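Local coordinates for dihydropteroate synthase (Anaplasma phagocytophilum, PDB 6UCZ), which probably catalyses the condensation of 6-hydroxymethyl-7,8-dihydropterin pyrophosphate with p-aminobenzoate to form dihydropteroate, a step of folate synthesis, at residues C235-I247 with S252-F264. Residues are numbered along the deposited sequence; the frame is centred on the assembly and turned at random.
With PMM (pterin-6-yl-methyl-monophosphate), chain C.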
ATOM      1  N   CYS A 235      -0.386   3.218  -6.577  1.00 24.82           N
ATOM      2  CA  CYS A 235      -1.132   2.495  -5.558  1.00 20.32           C
ATOM      3  C   CYS A 235      -1.799   3.496  -4.619  1.00 26.95           C
ATOM      4  O   CYS A 235      -1.176   4.482  -4.206  1.00 24.61           O
ATOM      5  CB  CYS A 235      -0.209   1.568  -4.757  1.00 20.65           C
ATOM      6  SG  CYS A 235      -0.996   0.692  -3.389  1.00 27.57           S
ATOM      7  N   VAL A 236      -3.058   3.249  -4.267  1.00 29.00           N
ATOM      8  CA  VAL A 236      -3.748   4.106  -3.309  1.00 28.02           C
ATOM      9  C   VAL A 236      -4.285   3.253  -2.167  1.00 30.24           C
ATOM     10  O   VAL A 236      -4.966   2.248  -2.401  1.00 27.62           O
ATOM     11  CB  VAL A 236      -4.886   4.906  -3.969  1.00 22.29           C
ATOM     12  CG1 VAL A 236      -5.705   5.640  -2.902  1.00 21.58           C
ATOM     13  CG2 VAL A 236      -4.307   5.873  -4.985  1.00 22.21           C
ATOM     14  N   GLY A 237      -3.999   3.674  -0.931  1.00 23.38           N
ATOM     15  CA  GLY A 237      -4.514   3.007   0.253  1.00 19.07           C
ATOM     16  C   GLY A 237      -5.472   3.882   1.037  1.00 30.11           C
ATOM     17  O   GLY A 237      -5.091   4.554   2.006  1.00 23.75           O
ATOM     18  N   HIS A 238      -6.731   3.899   0.598  1.00 21.08           N
ATOM     19  CA  HIS A 238      -7.771   4.721   1.203  1.00 23.46           C
ATOM     20  C   HIS A 238      -8.635   3.954   2.192  1.00 27.71           C
ATOM     21  O   HIS A 238      -9.425   4.575   2.908  1.00 27.98           O
ATOM     22  CB  HIS A 238      -8.673   5.304   0.102  1.00 21.06           C
ATOM     23  CG  HIS A 238      -9.350   4.254  -0.733  1.00 24.66           C
ATOM     24  ND1 HIS A 238      -8.649   3.295  -1.438  1.00 25.36           N
ATOM     25  CD2 HIS A 238     -10.661   4.012  -0.975  1.00 24.48           C
ATOM     26  CE1 HIS A 238      -9.498   2.504  -2.072  1.00 26.62           C
ATOM     27  NE2 HIS A 238     -10.727   2.921  -1.813  1.00 26.02           N
ATOM     28  N   SER A 239      -8.496   2.630   2.243  1.00 21.10           N
ATOM     29  CA  SER A 239      -9.493   1.774   2.875  1.00 24.99           C
ATOM     30  C   SER A 239      -9.622   2.041   4.368  1.00 26.34           C
ATOM     31  O   SER A 239      -8.655   1.897   5.114  1.00 23.68           O
ATOM     32  CB  SER A 239      -9.141   0.311   2.615  1.00 22.93           C
ATOM     33  OG  SER A 239     -10.137  -0.530   3.142  1.00 24.18           O
ATOM     34  N   ARG A 240     -10.832   2.418   4.805  1.00 22.20           N
ATOM     35  CA  ARG A 240     -11.175   2.649   6.204  1.00 26.55           C
ATOM     36  C   ARG A 240     -10.378   3.793   6.837  1.00 23.48           C
ATOM     37  O   ARG A 240     -10.422   3.960   8.056  1.00 27.02           O
ATOM     38  CB  ARG A 240     -10.991   1.383   7.057  1.00 28.33           C
ATOM     39  CG  ARG A 240     -11.779   0.150   6.585  1.00 29.88           C
ATOM     40  CD  ARG A 240     -11.527  -1.023   7.517  1.00 28.75           C
ATOM     41  NE  ARG A 240     -12.271  -2.203   7.097  1.00 33.38           N
ATOM     42  CZ  ARG A 240     -12.162  -3.395   7.665  1.00 32.60           C
ATOM     43  NH1 ARG A 240     -11.330  -3.578   8.680  1.00 35.83           N
ATOM     44  NH2 ARG A 240     -12.884  -4.409   7.213  1.00 28.82           N
ATOM     45  N   LYS A 241      -9.706   4.618   6.040  1.00 20.88           N
ATOM     46  CA  LYS A 241      -8.815   5.645   6.586  1.00 24.71           C
ATOM     47  C   LYS A 241      -9.613   6.778   7.234  1.00 31.68           C
ATOM     48  O   LYS A 241     -10.793   7.002   6.940  1.00 24.64           O
ATOM     49  CB  LYS A 241      -7.910   6.190   5.481  1.00 28.40           C
ATOM     50  CG  LYS A 241      -6.854   5.162   4.972  1.00 30.43           C
ATOM     51  CD  LYS A 241      -5.499   5.494   5.556  1.00 30.76           C
ATOM     52  CE  LYS A 241      -4.423   4.409   5.387  1.00 27.83           C
ATOM     53  NZ  LYS A 241      -3.711   4.563   4.124  1.00 27.91           N
ATOM     54  N   SER A 242      -8.949   7.497   8.143  1.00 26.62           N
ATOM     55  CA  SER A 242      -9.630   8.547   8.885  1.00 25.24           C
ATOM     56  C   SER A 242     -10.139   9.662   7.981  1.00 23.76           C
ATOM     57  O   SER A 242     -10.984  10.452   8.419  1.00 31.09           O
ATOM     58  CB  SER A 242      -8.695   9.117   9.958  1.00 29.91           C
ATOM     59  OG  SER A 242      -7.601   9.751   9.351  1.00 35.74           O
ATOM     60  N   MET A 243      -9.664   9.741   6.728  1.00 23.82           N
ATOM     61  CA  MET A 243     -10.243  10.698   5.787  1.00 28.60           C
ATOM     62  C   MET A 243     -11.767  10.554   5.702  1.00 34.56           C
ATOM     63  O   MET A 243     -12.475  11.535   5.442  1.00 34.81           O
ATOM     64  CB  MET A 243      -9.601  10.547   4.407  1.00 27.01           C
ATOM     65  CG  MET A 243      -9.882   9.192   3.703  1.00 32.06           C
ATOM     66  SD  MET A 243      -8.949   8.913   2.175  1.00 29.34           S
ATOM     67  CE  MET A 243      -9.671  10.172   1.122  1.00 31.68           C
ATOM     68  N   PHE A 244     -12.295   9.360   5.965  1.00 24.13           N
ATOM     69  CA  PHE A 244     -13.743   9.184   5.949  1.00 27.22           C
ATOM     70  C   PHE A 244     -14.419   9.758   7.181  1.00 32.55           C
ATOM     71  O   PHE A 244     -15.643   9.749   7.246  1.00 28.02           O
ATOM     72  CB  PHE A 244     -14.102   7.704   5.803  1.00 28.70           C
ATOM     73  CG  PHE A 244     -13.816   7.160   4.440  1.00 30.89           C
ATOM     74  CD1 PHE A 244     -14.728   7.332   3.400  1.00 30.12           C
ATOM     75  CD2 PHE A 244     -12.600   6.550   4.167  1.00 25.81           C
ATOM     76  CE1 PHE A 244     -14.459   6.841   2.113  1.00 26.82           C
ATOM     77  CE2 PHE A 244     -12.321   6.087   2.898  1.00 24.25           C
ATOM     78  CZ  PHE A 244     -13.267   6.231   1.864  1.00 26.72           C
ATOM     79  N   SER A 245     -13.673  10.251   8.169  1.00 29.98           N
ATOM     80  CA  SER A 245     -14.330  10.956   9.260  1.00 28.39           C
ATOM     81  C   SER A 245     -14.938  12.269   8.786  1.00 35.40           C
ATOM     82  O   SER A 245     -15.778  12.844   9.486  1.00 33.27           O
ATOM     83  CB  SER A 245     -13.345  11.227  10.394  1.00 35.85           C
ATOM     84  OG  SER A 245     -12.442  12.237   9.991  1.00 32.67           O
ATOM     85  N   LEU A 246     -14.513  12.755   7.617  1.00 33.96           N
ATOM     86  CA  LEU A 246     -15.003  14.023   7.083  1.00 31.31           C
ATOM     87  C   LEU A 246     -16.433  13.887   6.559  1.00 40.65           C
ATOM     88  O   LEU A 246     -17.276  14.767   6.787  1.00 41.61           O
ATOM     89  CB  LEU A 246     -14.053  14.490   5.979  1.00 33.87           C
ATOM     90  CG  LEU A 246     -14.223  15.904   5.453  1.00 43.28           C
ATOM     91  CD1 LEU A 246     -13.967  16.891   6.584  1.00 46.92           C
ATOM     92  CD2 LEU A 246     -13.278  16.119   4.280  1.00 36.74           C
ATOM     93  N   ILE A 247     -16.708  12.822   5.810  1.00 47.59           N
ATOM     94  CA  ILE A 247     -18.061  12.290   5.690  1.00 54.22           C
ATOM     95  C   ILE A 247     -18.327  11.624   7.019  1.00 65.43           C
ATOM     96  O   ILE A 247     -17.888  10.485   7.187  1.00 73.33           O
ATOM     97  CB  ILE A 247     -18.225  11.192   4.622  1.00 35.88           C
ATOM     98  CG1 ILE A 247     -17.252  11.338   3.458  1.00 30.00           C
ATOM     99  CG2 ILE A 247     -19.702  11.116   4.190  1.00 38.96           C
ATOM    100  CD1 ILE A 247     -17.792  12.203   2.387  1.00 50.92           C
ATOM    101  N   SER A 252     -16.167   1.656  11.965  1.00 42.76           N
ATOM    102  CA  SER A 252     -16.720   0.318  11.781  1.00 43.84           C
ATOM    103  C   SER A 252     -17.609   0.200  10.548  1.00 50.99           C
ATOM    104  O   SER A 252     -17.897  -0.922  10.122  1.00 47.42           O
ATOM    105  CB  SER A 252     -17.514  -0.094  13.022  1.00 44.54           C
ATOM    106  OG  SER A 252     -18.679   0.703  13.172  1.00 52.96           O
ATOM    107  N   GLU A 253     -18.039   1.316   9.960  1.00 51.64           N
ATOM    108  CA  GLU A 253     -18.950   1.287   8.824  1.00 45.34           C
ATOM    109  C   GLU A 253     -18.297   1.804   7.546  1.00 45.58           C
ATOM    110  O   GLU A 253     -18.997   2.201   6.617  1.00 39.06           O
ATOM    111  CB  GLU A 253     -20.201   2.109   9.136  1.00 52.23           C
ATOM    112  CG  GLU A 253     -20.884   1.721  10.427  1.00 63.52           C
ATOM    113  CD  GLU A 253     -21.312   0.267  10.427  1.00 76.15           C
ATOM    114  OE1 GLU A 253     -21.717  -0.232   9.352  1.00 78.01           O
ATOM    115  OE2 GLU A 253     -21.234  -0.379  11.495  1.00 81.90           O
ATOM    116  N   ARG A 254     -16.967   1.738   7.442  1.00 38.94           N
ATOM    117  CA  ARG A 254     -16.296   2.452   6.366  1.00 24.37           C
ATOM    118  C   ARG A 254     -16.080   1.632   5.103  1.00 23.07           C
ATOM    119  O   ARG A 254     -15.646   2.203   4.095  1.00 29.67           O
ATOM    120  CB  ARG A 254     -14.948   3.004   6.840  1.00 28.46           C
ATOM    121  CG  ARG A 254     -15.097   4.209   7.779  1.00 26.87           C
ATOM    122  CD  ARG A 254     -13.711   4.793   8.163  1.00 29.60           C
ATOM    123  NE  ARG A 254     -13.865   5.946   9.046  1.00 31.07           N
ATOM    124  CZ  ARG A 254     -12.894   6.433   9.807  1.00 39.36           C
ATOM    125  NH1 ARG A 254     -11.694   5.858   9.797  1.00 34.59           N
ATOM    126  NH2 ARG A 254     -13.127   7.489  10.579  1.00 35.71           N
ATOM    127  N   ASP A 255     -16.378   0.327   5.111  1.00 30.13           N
ATOM    128  CA  ASP A 255     -16.087  -0.477   3.922  1.00 27.31           C
ATOM    129  C   ASP A 255     -16.954  -0.065   2.723  1.00 25.72           C
ATOM    130  O   ASP A 255     -16.454   0.020   1.594  1.00 28.82           O
ATOM    131  CB  ASP A 255     -16.248  -1.960   4.251  1.00 28.71           C
ATOM    132  CG  ASP A 255     -15.016  -2.536   4.972  1.00 29.47           C
ATOM    133  OD1 ASP A 255     -13.903  -1.981   4.817  1.00 23.67           O
ATOM    134  OD2 ASP A 255     -15.160  -3.525   5.715  1.00 29.30           O
ATOM    135  N   VAL A 256     -18.230   0.238   2.943  1.00 29.91           N
ATOM    136  CA  VAL A 256     -19.096   0.661   1.837  1.00 26.16           C
ATOM    137  C   VAL A 256     -18.653   2.038   1.330  1.00 27.10           C
ATOM    138  O   VAL A 256     -18.466   2.202   0.112  1.00 25.17           O
ATOM    139  CB  VAL A 256     -20.581   0.634   2.241  1.00 30.95           C
ATOM    140  CG1 VAL A 256     -21.417   1.266   1.163  1.00 38.84           C
ATOM    141  CG2 VAL A 256     -21.028  -0.788   2.483  1.00 31.47           C
ATOM    142  N   PRO A 257     -18.465   3.055   2.191  1.00 28.66           N
ATOM    143  CA  PRO A 257     -17.881   4.312   1.685  1.00 31.08           C
ATOM    144  C   PRO A 257     -16.542   4.127   0.993  1.00 27.74           C
ATOM    145  O   PRO A 257     -16.256   4.818   0.004  1.00 26.52           O
ATOM    146  CB  PRO A 257     -17.747   5.173   2.956  1.00 29.08           C
ATOM    147  CG  PRO A 257     -18.832   4.674   3.841  1.00 34.36           C
ATOM    148  CD  PRO A 257     -18.878   3.189   3.604  1.00 28.66           C
ATOM    149  N   THR A 258     -15.696   3.222   1.494  1.00 24.51           N
ATOM    150  CA  THR A 258     -14.433   2.950   0.809  1.00 27.08           C
ATOM    151  C   THR A 258     -14.677   2.491  -0.620  1.00 18.57           C
ATOM    152  O   THR A 258     -14.026   2.972  -1.560  1.00 22.33           O
ATOM    153  CB  THR A 258     -13.634   1.908   1.603  1.00 29.24           C
ATOM    154  OG1 THR A 258     -13.234   2.496   2.846  1.00 28.51           O
ATOM    155  CG2 THR A 258     -12.385   1.404   0.835  1.00 17.69           C
ATOM    156  N   ALA A 259     -15.645   1.590  -0.804  1.00 22.58           N
ATOM    157  CA  ALA A 259     -15.959   1.065  -2.132  1.00 25.90           C
ATOM    158  C   ALA A 259     -16.484   2.148  -3.067  1.00 28.29           C
ATOM    159  O   ALA A 259     -16.251   2.079  -4.282  1.00 24.80           O
ATOM    160  CB  ALA A 259     -16.984  -0.068  -2.018  1.00 27.56           C
ATOM    161  N   MET A 260     -17.208   3.143  -2.533  1.00 24.57           N
ATOM    162  CA  MET A 260     -17.645   4.257  -3.371  1.00 22.79           C
ATOM    163  C   MET A 260     -16.454   5.023  -3.936  1.00 26.11           C
ATOM    164  O   MET A 260     -16.444   5.388  -5.122  1.00 21.62           O
ATOM    165  CB  MET A 260     -18.563   5.189  -2.577  1.00 24.22           C
ATOM    166  CG  MET A 260     -19.850   4.498  -2.068  1.00 31.94           C
ATOM    167  SD  MET A 260     -20.959   5.661  -1.243  1.00 33.41           S
ATOM    168  CE  MET A 260     -21.831   4.645  -0.074  1.00 28.87           C
ATOM    169  N   LEU A 261     -15.439   5.283  -3.104  1.00 27.45           N
ATOM    170  CA  LEU A 261     -14.231   5.922  -3.613  1.00 28.22           C
ATOM    171  C   LEU A 261     -13.431   4.972  -4.499  1.00 23.75           C
ATOM    172  O   LEU A 261     -12.856   5.395  -5.510  1.00 22.95           O
ATOM    173  CB  LEU A 261     -13.386   6.442  -2.442  1.00 25.59           C
ATOM    174  CG  LEU A 261     -12.025   7.043  -2.786  1.00 29.64           C
ATOM    175  CD1 LEU A 261     -12.146   8.186  -3.811  1.00 23.48           C
ATOM    176  CD2 LEU A 261     -11.364   7.512  -1.512  1.00 27.85           C
ATOM    177  N   SER A 262     -13.396   3.678  -4.146  1.00 21.07           N
ATOM    178  CA  SER A 262     -12.710   2.701  -4.988  1.00 26.25           C
ATOM    179  C   SER A 262     -13.190   2.778  -6.436  1.00 24.62           C
ATOM    180  O   SER A 262     -12.381   2.700  -7.369  1.00 23.17           O
ATOM    181  CB  SER A 262     -12.927   1.290  -4.444  1.00 27.74           C
ATOM    182  OG  SER A 262     -12.263   1.114  -3.214  1.00 22.55           O
ATOM    183  N   THR A 263     -14.504   2.932  -6.643  1.00 21.03           N
ATOM    184  CA  THR A 263     -15.031   3.038  -8.002  1.00 28.65           C
ATOM    185  C   THR A 263     -14.421   4.225  -8.731  1.00 25.57           C
ATOM    186  O   THR A 263     -13.979   4.100  -9.880  1.00 27.27           O
ATOM    187  CB  THR A 263     -16.555   3.173  -7.983  1.00 30.00           C
ATOM    188  OG1 THR A 263     -17.137   2.063  -7.294  1.00 35.54           O
ATOM    189  CG2 THR A 263     -17.088   3.202  -9.413  1.00 28.86           C
ATOM    190  N   PHE A 264     -14.368   5.384  -8.065  1.00 27.07           N
ATOM    191  CA  PHE A 264     -13.781   6.577  -8.670  1.00 23.60           C
ATOM    192  C   PHE A 264     -12.305   6.357  -8.994  1.00 25.61           C
ATOM    193  O   PHE A 264     -11.830   6.706 -10.082  1.00 28.55           O
ATOM    194  CB  PHE A 264     -13.930   7.765  -7.723  1.00 23.96           C
ATOM    195  CG  PHE A 264     -13.100   8.954  -8.111  1.00 25.21           C
ATOM    196  CD1 PHE A 264     -13.612   9.897  -9.003  1.00 37.43           C
ATOM    197  CD2 PHE A 264     -11.825   9.140  -7.595  1.00 29.82           C
ATOM    198  CE1 PHE A 264     -12.858  11.004  -9.378  1.00 35.25           C
ATOM    199  CE2 PHE A 264     -11.062  10.250  -7.963  1.00 29.73           C
ATOM    200  CZ  PHE A 264     -11.577  11.176  -8.853  1.00 29.98           C
TER
HETATM  201  N5  PMM C 301      -1.484   2.354   4.691  1.00 23.60           N
HETATM  202  C6  PMM C 301      -1.176   1.614   5.761  1.00 27.14           C
HETATM  203  C7  PMM C 301      -0.183   0.654   5.702  1.00 21.05           C
HETATM  204  N8  PMM C 301       0.546   0.393   4.611  1.00 23.12           N
HETATM  205  N1  PMM C 301       0.970   0.852   2.417  1.00 21.58           N
HETATM  206  C2  PMM C 301       0.721   1.562   1.323  1.00 23.88           C
HETATM  207  N2  PMM C 301       1.435   1.344   0.213  1.00 21.81           N
HETATM  208  N3  PMM C 301      -0.237   2.538   1.266  1.00 19.77           N
HETATM  209  C4  PMM C 301      -1.043   2.916   2.315  1.00 21.14           C
HETATM  210  O4  PMM C 301      -1.865   3.823   2.194  1.00 28.24           O
HETATM  211  C4A PMM C 301      -0.797   2.151   3.557  1.00 22.95           C
HETATM  212  C8A PMM C 301       0.229   1.138   3.545  1.00 22.85           C
HETATM  213  C9  PMM C 301      -1.930   1.938   7.026  1.00 33.17           C
HETATM  214  O10 PMM C 301      -3.297   1.496   6.890  1.00 46.55           O
HETATM  215  PA  PMM C 301      -3.882   0.222   7.697  1.00 48.26           P
HETATM  216  O1P PMM C 301      -5.395   0.264   7.424  1.00 53.73           O
HETATM  217  O2P PMM C 301      -3.691   0.494   9.183  1.00 53.51           O
HETATM  218  O3P PMM C 301      -3.222  -1.033   7.231  1.00 45.81           O
HETATM  219  O   HOH W   1     -12.463  -1.961   2.695  1.00 24.35           O
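R240 grips D255 side-on in a two-bond salt bridge: NE sits 2.8 Å from OD1 and NH2 2.9 Å from OD2, with the guanidinium and carboxylate planes 39° apart. The extended R240 chain carries the guanidinium out to the first turn of helix 255-267, and a water joins D255 OD1 to S239 OG, which also bonds H276. R254 NH1 donates to R240 O (2.9 Å), lying above that carbonyl's plane, while V249 O takes its NE. Between the two arginines, T258 OG1 accepts an almost straight bond from R240 N (3.1 Å) and itself donates to R254 O. Farther along the helix, H238 NE2 meets S262 OG edge-on at 2.8 Å, with a weak second bond to T258 O.

F244 has CD1 3.7 Å from P257 CB and CZ against T258 CA, with W218 edge-to-face; L261 CD2 slides past H238 CD2 at 3.6 Å.

The contact joins the loop after strand 235-236 to helix 255-267, in the last beta-alpha-beta unit of the TIM barrel. The type II turn H238 to K241 is held by T258 at R240 N and by R254 at R240 O, consistent with steadying K241, whose NZ bonds pterin N5.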